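Local structure of cysteine desulfurase (Stenotrophomonas maltophilia, 6WCI) at residues M181-H192 with E209-D220; I166-L177 with L197-I206. The protein probably catalyses the pyridoxal 5'-phosphate-dependent removal of sulfur from L-cysteine, giving L-alanine and passing the sulfur to a carrier. All coordinates share one frame; numbering follows the deposited sequence.

Interaction 1: residues M181-H192 with E209-D220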
loop_
_atom_site.group_PDB
_atom_site.type_symbol
_atom_site.label_atom_id
_atom_site.label_comp_id
_atom_site.label_asym_id
_atom_site.label_seq_id
_atom_site.Cartn_x
_atom_site.Cartn_y
_atom_site.Cartn_z
ATOM N N MET B 181 0.065 10.005 -33.800
ATOM C CA MET B 181 1.187 9.125 -33.463
ATOM C C MET B 181 2.347 9.347 -34.440
ATOM O O MET B 181 2.665 8.514 -35.292
ATOM C CB MET B 181 0.732 7.669 -33.452
ATOM C CG MET B 181 -0.175 7.304 -32.309
ATOM S SD MET B 181 -0.476 5.524 -32.242
ATOM C CE MET B 181 -1.219 5.266 -33.839
ATOM N N THR B 182 2.988 10.501 -34.291
ATOM C CA THR B 182 4.129 10.892 -35.111
ATOM C C THR B 182 5.418 10.373 -34.496
ATOM O O THR B 182 5.428 9.905 -33.361
ATOM C CB THR B 182 4.156 12.412 -35.248
ATOM O OG1 THR B 182 4.117 12.999 -33.940
ATOM C CG2 THR B 182 2.962 12.893 -36.075
ATOM N N PRO B 183 6.542 10.435 -35.224
ATOM C CA PRO B 183 7.786 9.857 -34.685
ATOM C C PRO B 183 8.246 10.442 -33.360
ATOM O O PRO B 183 8.982 9.759 -32.634
ATOM C CB PRO B 183 8.808 10.129 -35.796
ATOM C CG PRO B 183 7.987 10.128 -37.031
ATOM C CD PRO B 183 6.682 10.767 -36.656
ATOM N N GLU B 184 7.859 11.670 -33.014
ATOM C CA GLU B 184 8.316 12.241 -31.751
ATOM C C GLU B 184 7.562 11.701 -30.545
ATOM O O GLU B 184 7.984 11.935 -29.402
ATOM C CB GLU B 184 8.216 13.768 -31.793
ATOM C CG GLU B 184 6.841 14.296 -32.111
ATOM C CD GLU B 184 6.624 14.522 -33.595
ATOM O OE1 GLU B 184 7.471 14.094 -34.413
ATOM O OE2 GLU B 184 5.593 15.132 -33.935
ATOM N N VAL B 185 6.472 10.974 -30.767
ATOM C CA VAL B 185 5.714 10.375 -29.679
ATOM C C VAL B 185 6.436 9.118 -29.218
ATOM O O VAL B 185 6.702 8.214 -30.018
ATOM C CB VAL B 185 4.279 10.044 -30.117
ATOM C CG1 VAL B 185 3.516 9.511 -28.945
ATOM C CG2 VAL B 185 3.594 11.272 -30.713
ATOM N N LYS B 186 6.733 9.044 -27.921
ATOM C CA LYS B 186 7.408 7.884 -27.368
ATOM C C LYS B 186 6.536 7.043 -26.446
ATOM O O LYS B 186 6.915 5.901 -26.146
ATOM C CB LYS B 186 8.678 8.320 -26.618
ATOM C CG LYS B 186 9.622 9.196 -27.438
ATOM C CD LYS B 186 10.092 8.470 -28.689
ATOM C CE LYS B 186 11.027 9.336 -29.506
ATOM N NZ LYS B 186 11.271 8.772 -30.873
ATOM N N LEU B 187 5.389 7.561 -25.992
ATOM C CA LEU B 187 4.547 6.845 -25.042
ATOM C C LEU B 187 3.086 7.257 -25.218
ATOM O O LEU B 187 2.787 8.426 -25.490
ATOM C CB LEU B 187 4.991 7.098 -23.584
ATOM C CG LEU B 187 4.363 6.224 -22.488
ATOM C CD1 LEU B 187 5.379 5.880 -21.368
ATOM C CD2 LEU B 187 3.096 6.827 -21.870
ATOM N N LEU B 188 2.187 6.288 -25.049
ATOM C CA LEU B 188 0.743 6.493 -25.177
ATOM C C LEU B 188 0.056 5.977 -23.925
ATOM O O LEU B 188 0.200 4.800 -23.579
ATOM C CB LEU B 188 0.181 5.779 -26.408
ATOM C CG LEU B 188 -1.345 5.663 -26.512
ATOM C CD1 LEU B 188 -2.001 7.025 -26.672
ATOM C CD2 LEU B 188 -1.715 4.748 -27.656
ATOM N N ALA B 189 -0.675 6.860 -23.242
ATOM C CA ALA B 189 -1.458 6.500 -22.061
ATOM C C ALA B 189 -2.914 6.376 -22.484
ATOM O O ALA B 189 -3.576 7.382 -22.758
ATOM C CB ALA B 189 -1.292 7.529 -20.940
ATOM N N VAL B 190 -3.416 5.145 -22.524
ATOM C CA VAL B 190 -4.744 4.867 -23.058
ATOM C C VAL B 190 -5.477 3.935 -22.101
ATOM O O VAL B 190 -4.937 2.901 -21.691
ATOM C CB VAL B 190 -4.667 4.262 -24.476
ATOM C CG1 VAL B 190 -3.691 3.075 -24.515
ATOM C CG2 VAL B 190 -6.057 3.855 -24.966
ATOM N N THR B 191 -6.705 4.299 -21.745
ATOM C CA THR B 191 -7.485 3.458 -20.853
ATOM C C THR B 191 -8.132 2.306 -21.615
ATOM O O THR B 191 -8.459 2.413 -22.801
ATOM C CB THR B 191 -8.560 4.267 -20.129
ATOM O OG1 THR B 191 -9.171 3.438 -19.138
ATOM C CG2 THR B 191 -9.634 4.742 -21.093
ATOM N N HIS B 192 -8.279 1.177 -20.922
ATOM C CA HIS B 192 -8.990 0.055 -21.513
ATOM C C HIS B 192 -10.487 0.296 -21.432
ATOM O O HIS B 192 -11.209 0.140 -22.427
ATOM C CB HIS B 192 -8.603 -1.247 -20.818
ATOM C CG HIS B 192 -9.048 -2.479 -21.535
ATOM N ND1 HIS B 192 -8.645 -3.742 -21.159
ATOM C CD2 HIS B 192 -9.871 -2.647 -22.600
ATOM C CE1 HIS B 192 -9.189 -4.632 -21.968
ATOM N NE2 HIS B 192 -9.936 -3.994 -22.852
ATOM N N GLU B 209 -0.735 -0.884 -33.466
ATOM C CA GLU B 209 -0.339 0.263 -34.274
ATOM C C GLU B 209 0.701 1.102 -33.545
ATOM O O GLU B 209 1.614 1.650 -34.170
ATOM C CB GLU B 209 -1.567 1.099 -34.632
ATOM C CG GLU B 209 -1.295 2.249 -35.571
ATOM C CD GLU B 209 -0.745 1.805 -36.917
ATOM O OE1 GLU B 209 -1.234 0.789 -37.461
ATOM O OE2 GLU B 209 0.186 2.474 -37.421
ATOM N N ALA B 210 0.592 1.200 -32.220
ATOM C CA ALA B 210 1.613 1.911 -31.464
ATOM C C ALA B 210 2.963 1.211 -31.591
ATOM O O ALA B 210 3.977 1.845 -31.898
ATOM C CB ALA B 210 1.196 2.032 -29.998
ATOM N N ARG B 211 2.982 -0.111 -31.390
ATOM C CA ARG B 211 4.230 -0.862 -31.498
ATOM C C ARG B 211 4.847 -0.724 -32.884
ATOM O O ARG B 211 6.075 -0.754 -33.026
ATOM C CB ARG B 211 4.000 -2.339 -31.164
ATOM C CG ARG B 211 5.299 -3.143 -31.023
ATOM C CD ARG B 211 5.066 -4.492 -30.352
ATOM N NE ARG B 211 4.277 -4.347 -29.129
ATOM C CZ ARG B 211 4.771 -3.946 -27.961
ATOM N NH1 ARG B 211 6.061 -3.652 -27.852
ATOM N NH2 ARG B 211 3.974 -3.835 -26.902
ATOM N N LYS B 212 4.020 -0.575 -33.912
ATOM C CA LYS B 212 4.550 -0.403 -35.256
ATOM C C LYS B 212 5.309 0.915 -35.390
ATOM O O LYS B 212 6.228 1.020 -36.213
ATOM C CB LYS B 212 3.407 -0.491 -36.272
ATOM C CG LYS B 212 3.829 -0.974 -37.644
ATOM C CD LYS B 212 2.630 -1.436 -38.480
ATOM C CE LYS B 212 2.051 -0.301 -39.313
ATOM N NZ LYS B 212 1.109 -0.807 -40.353
ATOM N N ARG B 213 4.953 1.917 -34.587
ATOM C CA ARG B 213 5.593 3.225 -34.634
ATOM C C ARG B 213 6.607 3.427 -33.510
ATOM O O ARG B 213 7.054 4.556 -33.283
ATOM C CB ARG B 213 4.529 4.319 -34.586
ATOM C CG ARG B 213 3.333 4.012 -35.459
ATOM C CD ARG B 213 2.427 5.208 -35.609
ATOM N NE ARG B 213 1.243 4.878 -36.388
ATOM C CZ ARG B 213 0.616 5.737 -37.183
ATOM N NH1 ARG B 213 1.072 6.977 -37.317
ATOM N NH2 ARG B 213 -0.453 5.346 -37.860
ATOM N N GLY B 214 6.985 2.364 -32.810
ATOM C CA GLY B 214 7.908 2.515 -31.697
ATOM C C GLY B 214 7.354 3.327 -30.547
ATOM O O GLY B 214 8.089 4.108 -29.931
ATOM N N ILE B 215 6.072 3.162 -30.237
ATOM C CA ILE B 215 5.422 3.938 -29.187
ATOM C C ILE B 215 5.054 3.001 -28.043
ATOM O O ILE B 215 4.292 2.041 -28.229
ATOM C CB ILE B 215 4.192 4.685 -29.721
ATOM C CG1 ILE B 215 4.623 5.724 -30.760
ATOM C CG2 ILE B 215 3.425 5.330 -28.573
ATOM C CD1 ILE B 215 3.471 6.420 -31.456
ATOM N N ILE B 216 5.599 3.278 -26.857
ATOM C CA ILE B 216 5.276 2.489 -25.674
ATOM C C ILE B 216 3.830 2.741 -25.261
ATOM O O ILE B 216 3.355 3.884 -25.256
ATOM C CB ILE B 216 6.237 2.831 -24.523
ATOM C CG1 ILE B 216 7.678 2.425 -24.874
ATOM C CG2 ILE B 216 5.752 2.185 -23.227
ATOM C CD1 ILE B 216 7.843 0.952 -25.231
ATOM N N THR B 217 3.124 1.677 -24.894
ATOM C CA THR B 217 1.740 1.791 -24.447
ATOM C C THR B 217 1.622 1.435 -22.972
ATOM O O THR B 217 2.064 0.360 -22.549
ATOM C CB THR B 217 0.808 0.900 -25.266
ATOM O OG1 THR B 217 1.333 -0.431 -25.343
ATOM C CG2 THR B 217 0.637 1.458 -26.658
ATOM N N VAL B 218 1.011 2.339 -22.204
ATOM C CA VAL B 218 0.618 2.101 -20.820
ATOM C C VAL B 218 -0.909 2.043 -20.772
ATOM O O VAL B 218 -1.592 3.057 -20.974
ATOM C CB VAL B 218 1.167 3.187 -19.883
ATOM C CG1 VAL B 218 0.793 2.874 -18.452
ATOM C CG2 VAL B 218 2.695 3.303 -20.037
ATOM N N VAL B 219 -1.457 0.859 -20.519
ATOM C CA VAL B 219 -2.896 0.635 -20.591
ATOM C C VAL B 219 -3.451 0.570 -19.174
ATOM O O VAL B 219 -2.996 -0.236 -18.347
ATOM C CB VAL B 219 -3.231 -0.639 -21.383
ATOM C CG1 VAL B 219 -4.713 -0.901 -21.354
ATOM C CG2 VAL B 219 -2.743 -0.519 -22.817
ATOM N N ASP B 220 -4.431 1.426 -18.897
ATOM C CA ASP B 220 -5.105 1.484 -17.605
ATOM C C ASP B 220 -6.283 0.513 -17.637
ATOM O O ASP B 220 -7.305 0.781 -18.277
ATOM C CB ASP B 220 -5.555 2.914 -17.323
ATOM C CG ASP B 220 -6.219 3.072 -15.976
ATOM O OD1 ASP B 220 -6.527 2.060 -15.298
ATOM O OD2 ASP B 220 -6.425 4.240 -15.590
HETATM O O HOH W 1 6.235 6.975 -33.756
HETATM O O HOH W 2 8.989 4.793 -27.450
HETATM O O HOH W 3 -9.826 0.918 -17.420
#
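The guanidinium of R213 carries the CE methyl of M181 over one face, 3.5 Å above its plane and displaced toward the rim, while E209 O lies at its edge, in plane. This cluster sits where helix 203-212 gives way to strand 216-220 in a beta-alpha-beta unit, whose first strand, 185-191, runs parallel beside the second. The M181 and R213 side chains cross at about a right angle. NE and NH2 of R213 grip a single oxygen of E209 side-on as a salt bridge: NE (2.8 Å to OE2) takes the anti lone pair and NH2 comes from above the carboxylate plane. NH1 donates across the contact to M181 O (3.0 Å, N-H...O 146°), tilted from the carbonyl plane. All three bonds fix the group's rotation; that from NH1 ties the helix end to the loop entering the first strand.

A Schellman motif with G214 at C-prime ends the helix, and I215 follows. With CG1 anti to its carbonyl carbon (chi1 -64°) and the chain extended beyond, I215 reaches CD1 to M181 CB (3.6 Å) and against V185, while its CG2 branch faces L188 CB.

The strands are joined by alternating backbone bonds from I216 N to K186 O as far as D220. L187 and V218 pack with W125 and V121 of helix 114-126 on one face of the sheet; on the other, V190 CG1 and V219 CG2 lie side by side (4.1 Å) and V219 rests on C207 of helix 203-212. D220 brings its carboxylate close to the cofactor-bearing residue at position 246, and its OD1 bonds to S222. Here H192 N donates to D220 O (2.8 Å), which also receives a water proton (O...O 2.7 Å).

Interaction 2: residues I166-L177 with L197-I206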
loop_
_atom_site.group_PDB
_atom_site.type_symbol
_atom_site.label_atom_id
_atom_site.label_comp_id
_atom_site.label_asym_id
_atom_site.label_seq_id
_atom_site.Cartn_x
_atom_site.Cartn_y
_atom_site.Cartn_z
ATOM N N ILE B 166 -11.511 12.480 -28.475
ATOM C CA ILE B 166 -12.633 11.561 -28.546
ATOM C C ILE B 166 -13.713 12.209 -29.403
ATOM O O ILE B 166 -13.716 13.420 -29.622
ATOM C CB ILE B 166 -13.177 11.201 -27.146
ATOM C CG1 ILE B 166 -13.736 12.441 -26.449
ATOM C CG2 ILE B 166 -12.067 10.580 -26.279
ATOM C CD1 ILE B 166 -14.814 12.128 -25.417
ATOM N N THR B 167 -14.628 11.387 -29.896
ATOM C CA THR B 167 -15.797 11.896 -30.598
ATOM C C THR B 167 -16.990 11.983 -29.650
ATOM O O THR B 167 -17.038 11.289 -28.628
ATOM C CB THR B 167 -16.127 11.005 -31.801
ATOM O OG1 THR B 167 -16.239 9.643 -31.386
ATOM C CG2 THR B 167 -15.036 11.104 -32.833
ATOM N N PRO B 168 -17.979 12.854 -29.950
ATOM C CA PRO B 168 -19.045 13.148 -28.975
ATOM C C PRO B 168 -19.829 11.950 -28.459
ATOM O O PRO B 168 -20.600 12.096 -27.507
ATOM C CB PRO B 168 -19.971 14.092 -29.751
ATOM C CG PRO B 168 -19.080 14.765 -30.728
ATOM C CD PRO B 168 -18.052 13.743 -31.125
ATOM N N ASP B 169 -19.686 10.783 -29.077
ATOM C CA ASP B 169 -20.308 9.575 -28.553
ATOM C C ASP B 169 -19.442 8.886 -27.497
ATOM O O ASP B 169 -19.804 7.800 -27.022
ATOM C CB ASP B 169 -20.627 8.608 -29.700
ATOM C CG ASP B 169 -19.376 8.083 -30.391
ATOM O OD1 ASP B 169 -18.323 8.756 -30.329
ATOM O OD2 ASP B 169 -19.447 6.991 -30.997
ATOM N N GLY B 170 -18.316 9.490 -27.119
ATOM C CA GLY B 170 -17.440 8.935 -26.105
ATOM C C GLY B 170 -16.424 7.934 -26.609
ATOM O O GLY B 170 -15.711 7.337 -25.797
ATOM N N ALA B 171 -16.356 7.712 -27.914
ATOM C CA ALA B 171 -15.406 6.781 -28.492
ATOM C C ALA B 171 -14.113 7.508 -28.816
ATOM O O ALA B 171 -14.105 8.711 -29.092
ATOM C CB ALA B 171 -15.974 6.137 -29.759
ATOM N N LEU B 172 -13.015 6.759 -28.785
ATOM C CA LEU B 172 -11.705 7.306 -29.116
ATOM C C LEU B 172 -11.591 7.512 -30.628
ATOM O O LEU B 172 -11.758 6.568 -31.404
ATOM C CB LEU B 172 -10.624 6.354 -28.595
ATOM C CG LEU B 172 -9.145 6.747 -28.565
ATOM C CD1 LEU B 172 -8.873 7.851 -27.550
ATOM C CD2 LEU B 172 -8.323 5.510 -28.261
ATOM N N ASP B 173 -11.312 8.746 -31.052
ATOM C CA ASP B 173 -11.209 9.061 -32.477
ATOM C C ASP B 173 -9.951 8.437 -33.071
ATOM O O ASP B 173 -8.878 9.045 -33.026
ATOM C CB ASP B 173 -11.216 10.579 -32.684
ATOM C CG ASP B 173 -11.268 10.989 -34.160
ATOM O OD1 ASP B 173 -11.114 10.129 -35.055
ATOM O OD2 ASP B 173 -11.462 12.194 -34.425
ATOM N N LEU B 174 -10.078 7.241 -33.653
ATOM C CA LEU B 174 -8.909 6.516 -34.145
ATOM C C LEU B 174 -8.240 7.219 -35.321
ATOM O O LEU B 174 -7.012 7.136 -35.467
ATOM C CB LEU B 174 -9.297 5.092 -34.544
ATOM C CG LEU B 174 -9.922 4.259 -33.428
ATOM C CD1 LEU B 174 -10.185 2.832 -33.899
ATOM C CD2 LEU B 174 -9.039 4.281 -32.188
ATOM N N ASP B 175 -9.018 7.892 -36.174
ATOM C CA ASP B 175 -8.423 8.706 -37.228
ATOM C C ASP B 175 -7.441 9.707 -36.641
ATOM O O ASP B 175 -6.277 9.767 -37.052
ATOM C CB ASP B 175 -9.512 9.438 -38.018
ATOM C CG ASP B 175 -10.058 8.614 -39.160
ATOM O OD1 ASP B 175 -9.505 7.527 -39.425
ATOM O OD2 ASP B 175 -11.037 9.056 -39.792
ATOM N N ALA B 176 -7.893 10.493 -35.663
ATOM C CA ALA B 176 -7.016 11.485 -35.055
ATOM C C ALA B 176 -5.870 10.831 -34.284
ATOM O O ALA B 176 -4.788 11.418 -34.178
ATOM C CB ALA B 176 -7.823 12.410 -34.144
ATOM N N LEU B 177 -6.073 9.617 -33.768
ATOM C CA LEU B 177 -5.011 8.952 -33.011
ATOM C C LEU B 177 -3.846 8.571 -33.917
ATOM O O LEU B 177 -2.683 8.852 -33.599
ATOM C CB LEU B 177 -5.560 7.721 -32.300
ATOM C CG LEU B 177 -4.575 6.820 -31.556
ATOM C CD1 LEU B 177 -3.892 7.539 -30.390
ATOM C CD2 LEU B 177 -5.284 5.563 -31.070
ATOM N N LEU B 197 -17.271 7.272 -19.075
ATOM C CA LEU B 197 -18.036 6.952 -20.273
ATOM C C LEU B 197 -18.443 5.487 -20.344
ATOM O O LEU B 197 -19.430 5.166 -21.007
ATOM C CB LEU B 197 -17.208 7.304 -21.510
ATOM C CG LEU B 197 -16.646 8.722 -21.514
ATOM C CD1 LEU B 197 -15.496 8.859 -22.514
ATOM C CD2 LEU B 197 -17.752 9.724 -21.818
ATOM N N GLY B 198 -17.701 4.598 -19.686
ATOM C CA GLY B 198 -17.878 3.177 -19.873
ATOM C C GLY B 198 -17.281 2.621 -21.146
ATOM O O GLY B 198 -17.256 1.393 -21.308
ATOM N N THR B 199 -16.785 3.478 -22.042
ATOM C CA THR B 199 -16.297 3.046 -23.343
ATOM C C THR B 199 -15.248 1.952 -23.200
ATOM O O THR B 199 -14.382 2.010 -22.327
ATOM C CB THR B 199 -15.702 4.241 -24.105
ATOM O OG1 THR B 199 -16.726 5.206 -24.387
ATOM C CG2 THR B 199 -15.079 3.789 -25.409
ATOM N N VAL B 200 -15.355 0.929 -24.039
ATOM C CA VAL B 200 -14.325 -0.091 -24.168
ATOM C C VAL B 200 -13.479 0.259 -25.384
ATOM O O VAL B 200 -13.987 0.303 -26.510
ATOM C CB VAL B 200 -14.934 -1.495 -24.307
ATOM C CG1 VAL B 200 -13.823 -2.518 -24.511
ATOM C CG2 VAL B 200 -15.800 -1.844 -23.078
ATOM N N ASN B 201 -12.181 0.518 -25.158
ATOM C CA ASN B 201 -11.357 0.898 -26.292
ATOM C C ASN B 201 -10.742 -0.332 -26.952
ATOM O O ASN B 201 -10.468 -1.329 -26.284
ATOM C CB ASN B 201 -10.247 1.856 -25.851
ATOM C CG ASN B 201 -10.760 3.256 -25.578
ATOM O OD1 ASN B 201 -11.757 3.698 -26.172
ATOM N ND2 ASN B 201 -10.088 3.966 -24.678
ATOM N N PRO B 202 -10.524 -0.300 -28.267
ATOM C CA PRO B 202 -9.830 -1.418 -28.926
ATOM C C PRO B 202 -8.338 -1.413 -28.632
ATOM O O PRO B 202 -7.525 -1.082 -29.497
ATOM C CB PRO B 202 -10.119 -1.183 -30.415
ATOM C CG PRO B 202 -10.382 0.286 -30.523
ATOM C CD PRO B 202 -11.013 0.707 -29.228
ATOM N N VAL B 203 -7.965 -1.793 -27.409
ATOM C CA VAL B 203 -6.568 -1.670 -27.013
ATOM C C VAL B 203 -5.676 -2.562 -27.870
ATOM O O VAL B 203 -4.532 -2.199 -28.168
ATOM C CB VAL B 203 -6.413 -1.963 -25.504
ATOM C CG1 VAL B 203 -7.076 -0.864 -24.689
ATOM C CG2 VAL B 203 -7.002 -3.311 -25.151
ATOM N N ARG B 204 -6.181 -3.722 -28.301
ATOM C CA ARG B 204 -5.370 -4.616 -29.124
ATOM C C ARG B 204 -4.981 -3.951 -30.441
ATOM O O ARG B 204 -3.798 -3.915 -30.807
ATOM C CB ARG B 204 -6.126 -5.917 -29.369
ATOM C CG ARG B 204 -5.310 -7.028 -30.000
ATOM C CD ARG B 204 -6.249 -8.122 -30.500
ATOM N NE ARG B 204 -5.887 -9.437 -29.981
ATOM C CZ ARG B 204 -5.285 -10.383 -30.692
ATOM N NH1 ARG B 204 -4.979 -10.170 -31.964
ATOM N NH2 ARG B 204 -4.994 -11.550 -30.131
ATOM N N GLU B 205 -5.964 -3.401 -31.161
ATOM C CA GLU B 205 -5.663 -2.655 -32.379
ATOM C C GLU B 205 -4.708 -1.497 -32.098
ATOM O O GLU B 205 -3.692 -1.333 -32.782
ATOM C CB GLU B 205 -6.963 -2.151 -33.021
ATOM N N ILE B 206 -5.004 -0.709 -31.062
ATOM C CA ILE B 206 -4.203 0.471 -30.738
ATOM C C ILE B 206 -2.759 0.085 -30.436
ATOM O O ILE B 206 -1.817 0.694 -30.951
ATOM C CB ILE B 206 -4.842 1.231 -29.564
ATOM C CG1 ILE B 206 -6.118 1.933 -30.033
ATOM C CG2 ILE B 206 -3.856 2.217 -28.954
ATOM C CD1 ILE B 206 -7.142 2.123 -28.932
HETATM O O HOH W 4 -13.284 4.088 -28.097
#
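L172, I206 and G170 have the most surface buried here, and they mark two separate patches, one purely apolar, the other built round a backbone carbonyl. In the first, CD2 of L172 meets CD1 of I206 at 3.6 Å, the two side chains crossing obliquely. L172 holds CG anti to its backbone N (chi1 -169°), a setting that sends its branched end toward the first turn of helix 203-212. L177, from helix 174-180, comes in at about a right angle and sets CD2 against CG1 of the same isoleucine (3.9 Å). I206 thus lies against the two leucines along one flank, meeting L172 with CD1 and L177 with CG1. L174 extends the patch outward, with CD1 facing CG of P202 (4.2 Å) beside the helix start.

The second patch centres on the carbonyl of G170, the last residue of a type I turn from T167, which is braced by an Asx turn at D169. T199 donates from OG1 to G170 O (2.7 Å), approaching from above the carbonyl plane rather than within it. CD1 of L197 packs on the same oxygen (3.6 Å), and L197 also leans on L388 of helix 386-392.

Between the patches a water receives the N-H of L172 (2.8 Å) and donates to OD1 of N201, satisfying both polar atoms, while ND2 of N201 is bonded to T191 O of the neighbouring strand. The arrangement joins the loops that lead into two helices, 174-180 and 203-212, packed beside each other on the central sheet, as in the large alpha/beta domain of fold-type I pyridoxal-phosphate enzymes.

In the fold
From the N terminus the four segments come in the order 166-177, 181-192, 197-206 and 209-220, so the two contacts cross rather than nest. Interaction 2 closes a loop of 19 residues that holds the end of helix 174-180 and all of strand 185-191. Interaction 1 closes one of 16 residues that takes in the start of helix 203-212. That helix is shared by both. The contacts also touch directly: H192 O and N201 N are 2.9 Å apart, probably hydrogen-bonded, and L188 CD2 packs on I206 CG2 at 3.6 Å. Together they tie two successive helices to neighbouring parallel strands of the seven-stranded sheet.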